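Local structure of sister chromatid cohesion protein (Chaetomium thermophilum, 5T8V) at residues I275-L280 with I383-N388; S282-P287 with V387-N392; I887-L892 with V925-W930. The protein probably acts, as a whole, as a chromatin-binding cohesin loader, of which this chain is the C-terminal HEAT-repeat part. All blocks are in the same frame, centred on the assembly; numbering follows the deposited sequence.

Interaction 1: I275-L280 with I383-N388; sequences IIDEIL and IKFIVN
Two helices of the HEAT-repeat solenoid meet here through one aromatic side chain: F385 of helix 357-391 reaches across to D277 and L280 of helix 272-282. Phenylalanine suits the place because the short segments stay apart, their axes approaching no nearer than 10.4 Å, and a long flat group can span that gap. With CG anti to the backbone N (chi1 -171°), the ring extends from its own helix toward the other. L280 and the ring lie alongside each other, pointing opposite ways, CD1 of L280 lying 3.3 Å from CD2 of F385 and CB of L280 3.4 Å from CE2 of F385. The same leucine methyl also meets I386, with L280 CD1 3.9 Å from I386 CG2, so the branched chain fills the angle between ring and isoleucine. The helices run roughly in the same sense, 34° apart, and the hairpin strands 295-296 and 302-303 and helix 305-315 are among the elements between them in the chain. I310 of that helix touches L280, while Y401 in a loop lies against L280, F385 and I386. The more polar margin belongs to D277. Its carboxylate is inclined 35° to the ring, and OD1 of D277 comes 3.8 Å from CD1 of F385, a van der Waals contact; aspartate is at home here because the residue is only partly covered and its acidic end can remain near solvent.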
loop_
_atom_site.group_PDB
_atom_site.type_symbol
_atom_site.label_atom_id
_atom_site.label_comp_id
_atom_site.label_asym_id
_atom_site.label_seq_id
_atom_site.Cartn_x
_atom_site.Cartn_y
_atom_site.Cartn_z
ATOM N N ILE A 275 7.223 -20.899 37.068
ATOM C CA ILE A 275 8.018 -19.717 37.376
ATOM C C ILE A 275 7.767 -18.660 36.308
ATOM O O ILE A 275 7.198 -17.596 36.589
ATOM C CB ILE A 275 9.513 -20.075 37.472
ATOM C CG1 ILE A 275 9.744 -21.033 38.643
ATOM C CG2 ILE A 275 10.364 -18.822 37.637
ATOM C CD1 ILE A 275 11.093 -21.709 38.626
ATOM N N ILE A 276 8.172 -18.962 35.075
ATOM C CA ILE A 276 7.946 -18.079 33.938
ATOM C C ILE A 276 6.531 -17.528 34.023
ATOM O O ILE A 276 6.332 -16.309 34.085
ATOM C CB ILE A 276 8.179 -18.816 32.607
ATOM C CG1 ILE A 276 9.668 -19.133 32.439
ATOM C CG2 ILE A 276 7.673 -17.982 31.427
ATOM C CD1 ILE A 276 9.987 -20.029 31.264
ATOM N N ASP A 277 5.545 -18.427 34.062
ATOM C CA ASP A 277 4.152 -17.998 34.059
ATOM C C ASP A 277 3.920 -16.907 35.095
ATOM O O ASP A 277 3.467 -15.805 34.765
ATOM C CB ASP A 277 3.232 -19.194 34.310
ATOM C CG ASP A 277 2.928 -19.972 33.041
ATOM O OD1 ASP A 277 3.727 -19.893 32.081
ATOM O OD2 ASP A 277 1.887 -20.665 33.001
ATOM N N GLU A 278 4.261 -17.178 36.356
ATOM C CA GLU A 278 3.967 -16.187 37.384
ATOM C C GLU A 278 4.776 -14.917 37.156
ATOM O O GLU A 278 4.253 -13.807 37.311
ATOM C CB GLU A 278 4.203 -16.762 38.783
ATOM C CG GLU A 278 5.542 -17.424 39.023
ATOM C CD GLU A 278 5.582 -18.158 40.352
ATOM O OE1 GLU A 278 4.545 -18.182 41.050
ATOM O OE2 GLU A 278 6.648 -18.714 40.697
ATOM N N ILE A 279 6.039 -15.054 36.739
ATOM C CA ILE A 279 6.836 -13.870 36.439
ATOM C C ILE A 279 6.145 -13.022 35.384
ATOM O O ILE A 279 6.227 -11.787 35.418
ATOM C CB ILE A 279 8.259 -14.274 35.998
ATOM C CG1 ILE A 279 9.063 -14.765 37.205
ATOM C CG2 ILE A 279 8.979 -13.101 35.323
ATOM C CD1 ILE A 279 10.424 -15.333 36.859
ATOM N N LEU A 280 5.451 -13.655 34.437
ATOM C CA LEU A 280 4.797 -12.900 33.379
ATOM C C LEU A 280 3.455 -12.327 33.812
ATOM O O LEU A 280 2.942 -11.422 33.144
ATOM C CB LEU A 280 4.611 -13.781 32.141
ATOM C CG LEU A 280 5.900 -14.207 31.430
ATOM C CD1 LEU A 280 5.596 -15.193 30.312
ATOM C CD2 LEU A 280 6.652 -13.003 30.880
ATOM N N ILE A 383 6.592 -17.764 24.809
ATOM C CA ILE A 383 5.832 -17.290 23.653
ATOM C C ILE A 383 4.378 -17.736 23.747
ATOM O O ILE A 383 3.450 -16.948 23.521
ATOM C CB ILE A 383 6.494 -17.775 22.349
ATOM C CG1 ILE A 383 7.919 -17.220 22.242
ATOM C CG2 ILE A 383 5.667 -17.381 21.131
ATOM C CD1 ILE A 383 8.017 -15.699 22.267
ATOM N N LYS A 384 4.158 -19.008 24.077
ATOM C CA LYS A 384 2.798 -19.504 24.248
ATOM C C LYS A 384 2.035 -18.657 25.254
ATOM O O LYS A 384 0.885 -18.271 25.016
ATOM C CB LYS A 384 2.819 -20.968 24.686
ATOM C CG LYS A 384 2.943 -21.952 23.533
ATOM C CD LYS A 384 3.478 -23.303 23.994
ATOM C CE LYS A 384 2.546 -23.992 24.981
ATOM N NZ LYS A 384 3.186 -25.190 25.601
ATOM N N PHE A 385 2.663 -18.341 26.387
ATOM C CA PHE A 385 1.960 -17.549 27.390
ATOM C C PHE A 385 1.584 -16.175 26.842
ATOM O O PHE A 385 0.403 -15.795 26.832
ATOM C CB PHE A 385 2.810 -17.415 28.653
ATOM C CG PHE A 385 2.071 -16.809 29.806
ATOM C CD1 PHE A 385 1.157 -17.559 30.527
ATOM C CD2 PHE A 385 2.280 -15.488 30.166
ATOM C CE1 PHE A 385 0.468 -17.004 31.587
ATOM C CE2 PHE A 385 1.594 -14.931 31.229
ATOM C CZ PHE A 385 0.687 -15.690 31.938
ATOM N N ILE A 386 2.575 -15.416 26.360
ATOM C CA ILE A 386 2.321 -14.013 26.044
ATOM C C ILE A 386 1.389 -13.880 24.844
ATOM O O ILE A 386 0.531 -12.990 24.813
ATOM C CB ILE A 386 3.639 -13.244 25.833
ATOM C CG1 ILE A 386 4.495 -13.882 24.734
ATOM C CG2 ILE A 386 4.405 -13.153 27.153
ATOM C CD1 ILE A 386 5.713 -13.038 24.347
ATOM N N VAL A 387 1.530 -14.746 23.839
ATOM C CA VAL A 387 0.587 -14.709 22.722
ATOM C C VAL A 387 -0.799 -15.120 23.196
ATOM O O VAL A 387 -1.802 -14.451 22.909
ATOM C CB VAL A 387 1.071 -15.606 21.567
ATOM C CG1 VAL A 387 0.048 -15.613 20.431
ATOM C CG2 VAL A 387 2.421 -15.131 21.052
ATOM N N ASN A 388 -0.870 -16.228 23.936
ATOM C CA ASN A 388 -2.145 -16.715 24.443
ATOM C C ASN A 388 -2.941 -15.597 25.098
ATOM O O ASN A 388 -4.074 -15.309 24.699
ATOM C CB ASN A 388 -1.919 -17.849 25.438
ATOM C CG ASN A 388 -3.192 -18.240 26.159
ATOM O OD1 ASN A 388 -4.240 -18.425 25.537
ATOM N ND2 ASN A 388 -3.114 -18.341 27.482
#

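Interaction 2: S282-P287 with V387-N392; sequences SLEKLP and VNRALN
E284 and R389 meet in a salt bridge that makes up nearly the whole contact. The two side chains come from opposite directions, glutamate from the loop after helix 272-282 and arginine from the last turn of helix 357-391, and their lengths bridge backbones whose nearest CA atoms, those of E284 and R389, are 10.8 Å apart. OE1 of E284 takes two weak, bent bonds, from NH2 of R389 at 2.8 Å and from NE of R389 at 3.1 Å. OE2 of E284 lies at the guanidinium edge, in its plane, and takes a longer but straighter weak bond from R389 NH2 at 3.3 Å (169°). Carboxylate and guanidinium are turned 75° against each other, so this is not the flat two-pronged pairing of the textbook. A bend at chi3 (-54°) turns the guanidinium from the line of its chain, whereas the glutamate is extended beyond CG. The bridge thus links a loop to a helix end within the helical solenoid, and Y401 touches both partners. The whole contact lies at the protein surface; the bridge is its close part, and K285, N388 and N392 form the looser, exposed side. K285 NZ remains 5.8 Å from R389 NH2, a like charge that the carboxylate would be expected to offset. N392 ND2 donates to N388 OD1 at 2.8 Å, joining two asparagines one turn apart.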
loop_
_atom_site.group_PDB
_atom_site.type_symbol
_atom_site.label_atom_id
_atom_site.label_comp_id
_atom_site.label_asym_id
_atom_site.label_seq_id
_atom_site.Cartn_x
_atom_site.Cartn_y
_atom_site.Cartn_z
ATOM N N SER A 282 2.995 -11.361 37.278
ATOM C CA SER A 282 3.430 -10.298 38.177
ATOM C C SER A 282 3.679 -9.009 37.406
ATOM O O SER A 282 3.327 -7.918 37.871
ATOM C CB SER A 282 4.693 -10.727 38.923
ATOM O OG SER A 282 4.451 -11.869 39.727
ATOM N N LEU A 283 4.279 -9.121 36.219
ATOM C CA LEU A 283 4.519 -7.950 35.383
ATOM C C LEU A 283 3.217 -7.265 34.992
ATOM O O LEU A 283 3.203 -6.055 34.743
ATOM C CB LEU A 283 5.296 -8.361 34.133
ATOM C CG LEU A 283 5.548 -7.275 33.085
ATOM C CD1 LEU A 283 6.488 -6.208 33.624
ATOM C CD2 LEU A 283 6.094 -7.896 31.808
ATOM N N GLU A 284 2.118 -8.017 34.929
ATOM C CA GLU A 284 0.839 -7.447 34.527
ATOM C C GLU A 284 0.183 -6.658 35.652
ATOM O O GLU A 284 -0.550 -5.700 35.383
ATOM C CB GLU A 284 -0.094 -8.563 34.053
ATOM C CG GLU A 284 -1.297 -8.087 33.263
ATOM C CD GLU A 284 -2.093 -9.241 32.682
ATOM O OE1 GLU A 284 -1.779 -10.405 33.015
ATOM O OE2 GLU A 284 -3.027 -8.987 31.890
ATOM N N LYS A 285 0.433 -7.032 36.905
ATOM C CA LYS A 285 -0.190 -6.385 38.060
ATOM C C LYS A 285 0.644 -5.230 38.596
ATOM O O LYS A 285 0.797 -5.085 39.813
ATOM C CB LYS A 285 -0.438 -7.421 39.152
ATOM C CG LYS A 285 -1.186 -8.666 38.683
ATOM C CD LYS A 285 -2.565 -8.326 38.133
ATOM C CE LYS A 285 -3.276 -9.562 37.608
ATOM N NZ LYS A 285 -4.526 -9.215 36.874
ATOM N N LEU A 286 1.187 -4.390 37.720
ATOM C CA LEU A 286 2.027 -3.275 38.125
ATOM C C LEU A 286 1.690 -2.054 37.283
ATOM O O LEU A 286 1.325 -2.192 36.108
ATOM C CB LEU A 286 3.520 -3.601 37.965
ATOM C CG LEU A 286 4.069 -4.765 38.792
ATOM C CD1 LEU A 286 5.492 -5.090 38.362
ATOM C CD2 LEU A 286 4.020 -4.452 40.279
ATOM N N PRO A 287 1.808 -0.850 37.847
ATOM C CA PRO A 287 1.608 0.358 37.037
ATOM C C PRO A 287 2.647 0.455 35.930
ATOM O O PRO A 287 3.768 -0.044 36.054
ATOM C CB PRO A 287 1.754 1.500 38.051
ATOM C CG PRO A 287 2.520 0.912 39.190
ATOM C CD PRO A 287 2.121 -0.527 39.250
ATOM N N VAL A 387 1.530 -14.746 23.839
ATOM C CA VAL A 387 0.587 -14.709 22.722
ATOM C C VAL A 387 -0.799 -15.120 23.196
ATOM O O VAL A 387 -1.802 -14.451 22.909
ATOM C CB VAL A 387 1.071 -15.606 21.567
ATOM C CG1 VAL A 387 0.048 -15.613 20.431
ATOM C CG2 VAL A 387 2.421 -15.131 21.052
ATOM N N ASN A 388 -0.870 -16.228 23.936
ATOM C CA ASN A 388 -2.145 -16.715 24.443
ATOM C C ASN A 388 -2.941 -15.597 25.098
ATOM O O ASN A 388 -4.074 -15.309 24.699
ATOM C CB ASN A 388 -1.919 -17.849 25.438
ATOM C CG ASN A 388 -3.192 -18.240 26.159
ATOM O OD1 ASN A 388 -4.240 -18.425 25.537
ATOM N ND2 ASN A 388 -3.114 -18.341 27.482
ATOM N N ARG A 389 -2.367 -14.951 26.113
ATOM C CA ARG A 389 -3.136 -13.918 26.795
ATOM C C ARG A 389 -3.096 -12.577 26.074
ATOM O O ARG A 389 -3.784 -11.643 26.501
ATOM C CB ARG A 389 -2.665 -13.762 28.239
ATOM C CG ARG A 389 -1.246 -13.305 28.414
ATOM C CD ARG A 389 -0.870 -13.313 29.889
ATOM N NE ARG A 389 -1.800 -12.532 30.709
ATOM C CZ ARG A 389 -2.875 -13.025 31.322
ATOM N NH1 ARG A 389 -3.184 -14.313 31.220
ATOM N NH2 ARG A 389 -3.650 -12.225 32.041
ATOM N N ALA A 390 -2.322 -12.456 24.994
ATOM C CA ALA A 390 -2.499 -11.322 24.097
ATOM C C ALA A 390 -3.785 -11.460 23.299
ATOM O O ALA A 390 -4.434 -10.453 22.988
ATOM C CB ALA A 390 -1.304 -11.194 23.151
ATOM N N LEU A 391 -4.179 -12.693 22.974
ATOM C CA LEU A 391 -5.388 -12.944 22.195
ATOM C C LEU A 391 -6.592 -13.250 23.078
ATOM O O LEU A 391 -7.593 -12.530 23.043
ATOM C CB LEU A 391 -5.149 -14.104 21.221
ATOM C CG LEU A 391 -4.020 -13.923 20.209
ATOM C CD1 LEU A 391 -3.910 -15.163 19.344
ATOM C CD2 LEU A 391 -4.244 -12.683 19.352
ATOM N N ASN A 392 -6.514 -14.313 23.872
ATOM C CA ASN A 392 -7.665 -14.806 24.626
ATOM C C ASN A 392 -7.926 -14.021 25.909
ATOM O O ASN A 392 -8.332 -14.598 26.920
ATOM C CB ASN A 392 -7.453 -16.287 24.928
ATOM C CG ASN A 392 -7.257 -17.114 23.670
ATOM O OD1 ASN A 392 -7.949 -16.919 22.669
ATOM N ND2 ASN A 392 -6.302 -18.039 23.710
#

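Interaction 3: I887-L892 with V925-W930; sequences IYRRVL and VMACLW
Two kinds of contact join Y888 and R889 of helix 878-891 to A927 and C928 of helix 919-935, a pair of packed helices in the HEAT-repeat solenoid. The first is the packing of a methyl group on a flat cation. CB of A927 sits over the centre of one face of the R889 guanidinium, 3.3 Å above its plane, and also lies 3.6 Å from CD of R889. Alanine fits because its single small carbon lets the arginine lie close across the helix surface. R889 has an extended chain, CG anti to the backbone N (chi1 174°), that brings the guanidinium to A927.

The second kind is apolar contact. SG of C928 rests 3.8 Å from CB of Y888, and the same sulphur is 4.2 Å from the backbone N of R889. Cysteine is compact enough to stand where the two chains come closest, the CA atoms of R889 and C928 being only 4.8 Å apart. The tyrosine then leads away from the contact, and its OH is hydrogen-bonded to the carbonyl oxygen of L862, which satisfies the polar end of an otherwise buried ring.

A neighbouring anchor is electrostatic: NH1 of R889 forms a salt bridge with D924, one turn before C928, so the guanidinium is held by charge as well as by the methyl on its face.

The short helical segments approach to 8.9 Å and cross at 37°. Helix 900-910 lies between them in the chain and packs its L910 on C928, while H986 of helix 969-986 touches both R889 and A927.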
loop_
_atom_site.group_PDB
_atom_site.type_symbol
_atom_site.label_atom_id
_atom_site.label_comp_id
_atom_site.label_asym_id
_atom_site.label_seq_id
_atom_site.Cartn_x
_atom_site.Cartn_y
_atom_site.Cartn_z
ATOM N N ILE A 887 -1.794 30.174 -39.370
ATOM C CA ILE A 887 -1.090 31.202 -38.613
ATOM C C ILE A 887 -1.328 32.573 -39.233
ATOM O O ILE A 887 -1.490 33.569 -38.518
ATOM C CB ILE A 887 0.409 30.866 -38.518
ATOM C CG1 ILE A 887 0.608 29.612 -37.662
ATOM C CG2 ILE A 887 1.192 32.035 -37.913
ATOM C CD1 ILE A 887 2.004 29.028 -37.725
ATOM N N TYR A 888 -1.349 32.654 -40.566
ATOM C CA TYR A 888 -1.717 33.910 -41.215
ATOM C C TYR A 888 -3.177 34.253 -40.951
ATOM O O TYR A 888 -3.515 35.415 -40.693
ATOM C CB TYR A 888 -1.459 33.824 -42.721
ATOM C CG TYR A 888 -0.031 34.099 -43.152
ATOM C CD1 TYR A 888 1.001 34.178 -42.225
ATOM C CD2 TYR A 888 0.280 34.293 -44.492
ATOM C CE1 TYR A 888 2.300 34.433 -42.621
ATOM C CE2 TYR A 888 1.575 34.550 -44.897
ATOM C CZ TYR A 888 2.580 34.620 -43.958
ATOM O OH TYR A 888 3.871 34.875 -44.358
ATOM N N ARG A 889 -4.053 33.250 -41.009
ATOM C CA ARG A 889 -5.475 33.471 -40.775
ATOM C C ARG A 889 -5.719 34.094 -39.405
ATOM O O ARG A 889 -6.492 35.050 -39.272
ATOM C CB ARG A 889 -6.217 32.140 -40.911
ATOM C CG ARG A 889 -7.694 32.170 -40.561
ATOM C CD ARG A 889 -8.294 30.785 -40.745
ATOM N NE ARG A 889 -9.710 30.730 -40.399
ATOM C CZ ARG A 889 -10.472 29.650 -40.546
ATOM N NH1 ARG A 889 -9.957 28.531 -41.038
ATOM N NH2 ARG A 889 -11.753 29.688 -40.205
ATOM N N ARG A 890 -5.060 33.566 -38.372
ATOM C CA ARG A 890 -5.300 34.034 -37.012
ATOM C C ARG A 890 -4.515 35.303 -36.698
ATOM O O ARG A 890 -5.031 36.208 -36.034
ATOM C CB ARG A 890 -4.938 32.932 -36.013
ATOM C CG ARG A 890 -5.816 31.692 -36.098
ATOM C CD ARG A 890 -7.180 31.928 -35.468
ATOM N NE ARG A 890 -7.962 30.694 -35.378
ATOM C CZ ARG A 890 -8.828 30.272 -36.297
ATOM N NH1 ARG A 890 -9.046 30.979 -37.399
ATOM N NH2 ARG A 890 -9.483 29.133 -36.112
ATOM N N VAL A 891 -3.273 35.388 -37.168
ATOM C CA VAL A 891 -2.400 36.499 -36.799
ATOM C C VAL A 891 -2.717 37.735 -37.627
ATOM O O VAL A 891 -2.988 38.815 -37.090
ATOM C CB VAL A 891 -0.922 36.098 -36.954
ATOM C CG1 VAL A 891 -0.005 37.297 -36.705
ATOM C CG2 VAL A 891 -0.575 34.954 -36.008
ATOM N N LEU A 892 -2.676 37.594 -38.948
ATOM C CA LEU A 892 -2.655 38.760 -39.823
ATOM C C LEU A 892 -3.764 39.769 -39.548
ATOM O O LEU A 892 -3.484 40.978 -39.609
ATOM C CB LEU A 892 -2.698 38.285 -41.283
ATOM C CG LEU A 892 -2.104 39.202 -42.356
ATOM C CD1 LEU A 892 -0.768 39.817 -41.948
ATOM C CD2 LEU A 892 -1.935 38.401 -43.624
ATOM N N VAL A 925 -7.058 27.898 -46.375
ATOM C CA VAL A 925 -6.515 28.850 -47.343
ATOM C C VAL A 925 -7.614 29.766 -47.866
ATOM O O VAL A 925 -7.374 30.948 -48.138
ATOM C CB VAL A 925 -5.797 28.126 -48.496
ATOM C CG1 VAL A 925 -6.763 27.311 -49.288
ATOM C CG2 VAL A 925 -5.107 29.125 -49.392
ATOM N N MET A 926 -8.827 29.239 -48.040
ATOM C CA MET A 926 -9.937 30.089 -48.463
ATOM C C MET A 926 -10.265 31.113 -47.385
ATOM O O MET A 926 -10.456 32.302 -47.676
ATOM C CB MET A 926 -11.162 29.234 -48.792
ATOM C CG MET A 926 -12.352 30.028 -49.327
ATOM S SD MET A 926 -12.026 30.833 -50.914
ATOM C CE MET A 926 -12.026 29.420 -52.020
ATOM N N ALA A 927 -10.329 30.669 -46.127
ATOM C CA ALA A 927 -10.490 31.606 -45.021
ATOM C C ALA A 927 -9.422 32.691 -45.073
ATOM O O ALA A 927 -9.723 33.887 -44.964
ATOM C CB ALA A 927 -10.431 30.856 -43.690
ATOM N N CYS A 928 -8.163 32.287 -45.257
ATOM C CA CYS A 928 -7.078 33.257 -45.331
ATOM C C CYS A 928 -7.298 34.243 -46.474
ATOM O O CYS A 928 -7.061 35.447 -46.318
ATOM C CB CYS A 928 -5.744 32.529 -45.490
ATOM S SG CYS A 928 -4.292 33.566 -45.227
ATOM N N LEU A 929 -7.751 33.752 -47.629
ATOM C CA LEU A 929 -8.054 34.641 -48.747
ATOM C C LEU A 929 -9.090 35.685 -48.349
ATOM O O LEU A 929 -8.895 36.886 -48.566
ATOM C CB LEU A 929 -8.548 33.831 -49.947
ATOM C CG LEU A 929 -7.517 33.013 -50.727
ATOM C CD1 LEU A 929 -8.215 32.142 -51.764
ATOM C CD2 LEU A 929 -6.493 33.921 -51.396
ATOM N N TRP A 930 -10.208 35.241 -47.769
ATOM C CA TRP A 930 -11.230 36.185 -47.331
ATOM C C TRP A 930 -10.644 37.224 -46.384
ATOM O O TRP A 930 -10.890 38.427 -46.534
ATOM C CB TRP A 930 -12.380 35.434 -46.661
ATOM C CG TRP A 930 -13.414 36.333 -46.032
ATOM C CD1 TRP A 930 -13.779 36.360 -44.719
ATOM C CD2 TRP A 930 -14.207 37.334 -46.688
ATOM N NE1 TRP A 930 -14.752 37.308 -44.515
ATOM C CE2 TRP A 930 -15.032 37.920 -45.707
ATOM C CE3 TRP A 930 -14.301 37.790 -48.007
ATOM C CZ2 TRP A 930 -15.938 38.937 -46.003
ATOM C CZ3 TRP A 930 -15.203 38.797 -48.299
ATOM C CH2 TRP A 930 -16.009 39.361 -47.301
#

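How the interactions relate
Following the chain from the N terminus, helix 272-282 supplies the first half of interaction 1, and the loop directly after it opens interaction 2. Both close about a hundred residues later on helix 357-391, sharing V387 and N388, their centres 8 Å apart. Interaction 2 opens and ends slightly later, so the two loops cross rather than nest. Together they fasten one helix and its trailing loop to the same long helix, across the hairpin of strands 295-296 and 302-303 and helix 305-315. Interaction 3 follows in series, closing a loop of 32 residues that joins helix 878-891 to helix 919-935. It lies on the opposite side of the chain's centre, its nearest atoms about 70 Å from those of interaction 2.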